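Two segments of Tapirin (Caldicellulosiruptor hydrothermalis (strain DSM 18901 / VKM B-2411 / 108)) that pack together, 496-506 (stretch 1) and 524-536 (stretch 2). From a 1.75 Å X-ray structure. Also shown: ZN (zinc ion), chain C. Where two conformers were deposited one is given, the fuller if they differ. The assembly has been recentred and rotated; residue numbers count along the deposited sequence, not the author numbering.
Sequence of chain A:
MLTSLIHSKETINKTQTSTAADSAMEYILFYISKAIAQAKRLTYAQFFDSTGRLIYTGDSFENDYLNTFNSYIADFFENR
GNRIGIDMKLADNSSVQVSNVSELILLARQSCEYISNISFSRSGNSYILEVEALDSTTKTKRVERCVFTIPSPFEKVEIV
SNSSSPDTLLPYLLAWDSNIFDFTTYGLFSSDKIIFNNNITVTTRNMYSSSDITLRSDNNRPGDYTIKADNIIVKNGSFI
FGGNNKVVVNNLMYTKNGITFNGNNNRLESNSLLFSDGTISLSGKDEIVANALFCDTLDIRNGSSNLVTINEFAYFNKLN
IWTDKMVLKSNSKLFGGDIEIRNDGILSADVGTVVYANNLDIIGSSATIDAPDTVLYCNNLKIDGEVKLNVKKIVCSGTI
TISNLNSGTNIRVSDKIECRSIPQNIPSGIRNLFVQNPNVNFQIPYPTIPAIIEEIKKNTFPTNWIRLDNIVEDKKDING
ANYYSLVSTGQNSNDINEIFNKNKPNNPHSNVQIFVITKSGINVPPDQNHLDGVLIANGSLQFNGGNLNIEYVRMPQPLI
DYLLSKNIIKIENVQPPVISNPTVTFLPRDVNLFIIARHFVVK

Stretch 1, residues 496-506: INEIFNKNKPN
Stretch 2, residues 524-536: VPPDQNHLDGVLI

The contact is a small, mainly apolar packing of one phenylalanine of a helical segment against a proline turn and two strands, extended by weak side-chain-to-backbone hydrogen bonds and burying 551 Å² in total. Residues 496-500 are helical, with Phe500 N bonded to Ile496 O at 3.1 Å. A type I turn from Phe500 to Asn503 follows, closed by Asn503 N to Phe500 O at 3.0 Å, and leads into an extended Asn503 (phi/psi -112/98°). Stretch 2 answers with a type I turn from Pro525 to Gln528, then strand 530-532, a corner at Gly533 (147/-143°) and strand 534-536. The CA atoms of Asn497 and Pro525 lie 7.3 Å apart, those of Pro505 and Gln528 5.8 Å.

Phe500 (chi1 -74°, m; chi2 -67°) points toward stretch 2. Val524 CG1 covers one face of its ring, whereas Leu531 CD2 approaches the edge, 3.7 Å from Phe500 CE1. Phe500 CD2 is 3.5 Å from Pro525 CD, and Phe500 CZ is 3.9 Å from Leu535 CD2, so the ring is met by residues from the turn and from both strands.

Gln528 (chi1 and chi2 both m, chi3 -44°) leaves its CA sideways, but its end comes nearer to stretch 1, where NE2 donates a weak hydrogen bond to Asn503 O (3.3 Å, 156°); the same NE2 lies 3.1 Å from Phe500 O. Farther along, Pro505 CB rests 3.1 Å from Asp527 O, and Asn529 (chi1 67°, p) gives a second weak bond, ND2 to Pro505 O (3.4 Å, 144°). A water donates to Pro505 O at 2.5 Å and weakly accepts from Asn529 ND2 at 3.4 Å, bridging the same pair.

Beyond the packing, His530 NE2 (1.9 Å) and Asp532 OD1 (2.0 Å) bind ZN.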

# COMPACT_ATOMS: atom_id res chain seq x y z
N ILE A 496 29.41 3.38 14.12
CA ILE A 496 28.21 2.57 13.96
C ILE A 496 28.49 1.10 14.19
O ILE A 496 27.72 0.42 14.90
CB ILE A 496 27.53 2.87 12.61
CG1 ILE A 496 26.99 4.32 12.62
CG2 ILE A 496 26.37 1.94 12.32
CD1 ILE A 496 27.09 4.97 11.28
N ASN A 497 29.60 0.57 13.65
CA ASN A 497 29.98 -0.81 14.07
C ASN A 497 30.23 -0.91 15.62
O ASN A 497 29.91 -1.89 16.29
CB ASN A 497 31.19 -1.34 13.31
CG ASN A 497 30.79 -1.90 11.94
OD1 ASN A 497 29.81 -2.66 11.81
ND2 ASN A 497 31.51 -1.50 10.91
N GLU A 498 30.80 0.15 16.13
CA GLU A 498 31.14 0.23 17.55
C GLU A 498 29.88 0.14 18.45
O GLU A 498 29.89 -0.59 19.43
CB GLU A 498 31.86 1.54 17.79
CG GLU A 498 32.51 1.66 19.15
CD GLU A 498 33.08 3.05 19.44
OE1 GLU A 498 33.81 3.13 20.47
OE2 GLU A 498 32.80 4.03 18.68
N ILE A 499 28.80 0.85 18.08
CA ILE A 499 27.58 0.73 18.88
C ILE A 499 26.92 -0.59 18.73
O ILE A 499 26.42 -1.22 19.71
CB ILE A 499 26.63 1.94 18.67
CG1 ILE A 499 25.51 1.91 19.71
CG2 ILE A 499 26.07 2.02 17.28
CD1 ILE A 499 24.73 3.20 19.84
N PHE A 500 26.89 -1.14 17.50
CA PHE A 500 26.31 -2.44 17.38
C PHE A 500 27.05 -3.53 18.15
O PHE A 500 26.43 -4.48 18.64
CB PHE A 500 26.11 -2.88 15.90
CG PHE A 500 24.98 -2.17 15.21
CD1 PHE A 500 23.71 -2.40 15.62
CD2 PHE A 500 25.17 -1.31 14.16
CE1 PHE A 500 22.64 -1.76 15.01
CE2 PHE A 500 24.07 -0.68 13.54
CZ PHE A 500 22.81 -0.90 14.03
N ASN A 501 28.35 -3.40 18.25
CA ASN A 501 29.11 -4.39 19.04
C ASN A 501 28.86 -4.29 20.57
O ASN A 501 29.30 -5.15 21.31
CB ASN A 501 30.59 -4.31 18.69
CG ASN A 501 30.92 -5.09 17.43
OD1 ASN A 501 31.42 -4.54 16.46
ND2 ASN A 501 30.64 -6.38 17.45
N LYS A 502 28.12 -3.27 21.03
CA LYS A 502 27.62 -3.24 22.42
C LYS A 502 26.49 -4.21 22.64
O LYS A 502 26.09 -4.43 23.79
CB LYS A 502 27.15 -1.83 22.84
CG LYS A 502 28.18 -0.73 22.81
CD LYS A 502 29.36 -0.95 23.73
CE LYS A 502 30.43 0.09 23.42
NZ LYS A 502 29.91 1.48 23.52
N ASN A 503 25.99 -4.83 21.56
CA ASN A 503 25.06 -5.93 21.67
C ASN A 503 25.51 -7.31 21.24
O ASN A 503 25.44 -7.61 20.05
CB ASN A 503 23.85 -5.53 20.83
CG ASN A 503 22.63 -5.53 21.64
OD1 ASN A 503 22.68 -5.73 22.85
ND2 ASN A 503 21.57 -5.24 21.03
N LYS A 504 25.92 -8.15 22.19
CA LYS A 504 26.33 -9.54 21.90
C LYS A 504 25.11 -10.39 21.50
O LYS A 504 24.19 -10.54 22.29
CB LYS A 504 27.07 -10.18 23.09
N PRO A 505 25.08 -10.93 20.24
CA PRO A 505 23.94 -11.75 19.78
C PRO A 505 23.89 -13.12 20.39
O PRO A 505 22.85 -13.78 20.37
CB PRO A 505 24.16 -11.85 18.26
CG PRO A 505 25.62 -11.69 18.08
CD PRO A 505 26.08 -10.75 19.16
N ASN A 506 25.02 -13.56 20.92
CA ASN A 506 25.17 -14.84 21.59
C ASN A 506 24.58 -14.79 23.04
O ASN A 506 24.43 -15.83 23.68
CB ASN A 506 26.69 -15.21 21.52
CG ASN A 506 27.11 -16.28 22.52
OD1 ASN A 506 26.58 -17.39 22.51
ND2 ASN A 506 28.10 -15.95 23.37
N VAL A 524 23.77 -2.47 9.04
CA VAL A 524 23.61 -3.29 10.22
C VAL A 524 24.40 -4.60 10.06
O VAL A 524 24.25 -5.32 9.06
CB VAL A 524 22.19 -3.61 10.51
CG1 VAL A 524 22.06 -4.36 11.84
CG2 VAL A 524 21.36 -2.33 10.60
N PRO A 525 25.30 -4.90 11.01
CA PRO A 525 26.12 -6.10 10.83
C PRO A 525 25.32 -7.35 10.72
O PRO A 525 24.28 -7.49 11.37
CB PRO A 525 26.97 -6.15 12.11
CG PRO A 525 27.09 -4.77 12.51
CD PRO A 525 25.81 -4.05 12.10
N PRO A 526 25.83 -8.34 9.94
CA PRO A 526 25.08 -9.60 9.84
C PRO A 526 24.93 -10.49 11.04
O PRO A 526 24.06 -11.34 11.06
CB PRO A 526 25.85 -10.37 8.77
CG PRO A 526 27.21 -9.86 8.87
CD PRO A 526 27.13 -8.39 9.24
N ASP A 527 25.74 -10.28 12.08
CA ASP A 527 25.56 -11.13 13.27
C ASP A 527 24.46 -10.64 14.22
O ASP A 527 24.10 -11.36 15.15
CB ASP A 527 26.90 -11.28 14.03
CG ASP A 527 27.50 -9.97 14.51
OD1 ASP A 527 27.18 -8.83 14.04
OD2 ASP A 527 28.37 -10.06 15.40
N GLN A 528 23.92 -9.44 13.99
CA GLN A 528 22.76 -8.98 14.84
C GLN A 528 21.51 -9.80 14.61
O GLN A 528 21.13 -10.09 13.43
CB GLN A 528 22.47 -7.48 14.54
CG GLN A 528 23.63 -6.55 14.90
CD GLN A 528 23.80 -6.44 16.40
OE1 GLN A 528 22.78 -6.29 17.10
NE2 GLN A 528 25.05 -6.62 16.92
N ASN A 529 20.87 -10.26 15.69
CA ASN A 529 19.64 -10.96 15.59
C ASN A 529 18.47 -10.37 16.37
O ASN A 529 17.34 -10.81 16.20
CB ASN A 529 19.85 -12.40 15.97
CG ASN A 529 20.20 -12.58 17.44
OD1 ASN A 529 20.11 -11.68 18.26
ND2 ASN A 529 20.64 -13.77 17.76
N HIS A 530 18.72 -9.39 17.25
CA HIS A 530 17.64 -8.79 18.00
C HIS A 530 18.03 -7.35 18.28
O HIS A 530 19.02 -7.09 18.95
CB HIS A 530 17.44 -9.54 19.33
CG HIS A 530 16.33 -8.99 20.21
ND1 HIS A 530 16.31 -9.15 21.58
CD2 HIS A 530 15.24 -8.27 19.90
CE1 HIS A 530 15.24 -8.52 22.06
NE2 HIS A 530 14.56 -7.99 21.05
N LEU A 531 17.23 -6.43 17.78
CA LEU A 531 17.45 -5.00 18.01
C LEU A 531 16.18 -4.32 18.48
O LEU A 531 15.16 -4.29 17.75
CB LEU A 531 17.95 -4.32 16.73
CG LEU A 531 19.40 -4.53 16.35
CD1 LEU A 531 19.63 -4.17 14.87
CD2 LEU A 531 20.29 -3.65 17.23
N ASP A 532 16.26 -3.66 19.66
CA ASP A 532 15.17 -2.86 20.19
C ASP A 532 15.67 -1.44 20.19
O ASP A 532 16.75 -1.17 20.74
CB ASP A 532 14.92 -3.22 21.66
CG ASP A 532 14.22 -4.56 21.83
OD1 ASP A 532 13.53 -4.94 20.88
OD2 ASP A 532 14.30 -5.10 22.89
N GLY A 533 14.91 -0.55 19.59
CA GLY A 533 15.30 0.82 19.53
C GLY A 533 14.86 1.48 18.27
O GLY A 533 13.69 1.32 17.85
N VAL A 534 15.73 2.39 17.75
CA VAL A 534 15.34 3.24 16.64
C VAL A 534 16.62 3.35 15.76
O VAL A 534 17.75 3.50 16.27
CB VAL A 534 14.87 4.65 17.14
CG1 VAL A 534 14.84 5.67 16.13
CG2 VAL A 534 13.63 4.62 18.00
N LEU A 535 16.43 3.34 14.43
CA LEU A 535 17.51 3.58 13.46
C LEU A 535 17.05 4.63 12.47
O LEU A 535 16.03 4.42 11.77
CB LEU A 535 17.88 2.30 12.74
CG LEU A 535 18.33 1.10 13.55
CD1 LEU A 535 18.44 -0.16 12.65
CD2 LEU A 535 19.57 1.32 14.38
N ILE A 536 17.78 5.78 12.46
CA ILE A 536 17.39 7.02 11.72
C ILE A 536 18.64 7.41 10.98
O ILE A 536 19.67 7.72 11.62
CB ILE A 536 16.90 8.12 12.64
CG1 ILE A 536 15.58 7.63 13.30
CG2 ILE A 536 16.68 9.40 11.85
CD1 ILE A 536 15.03 8.56 14.33
ZN ZN C . 13.01 -6.85 21.10
O HOH W 1 19.92 -12.11 20.82
O HOH W 2 20.84 -15.21 20.87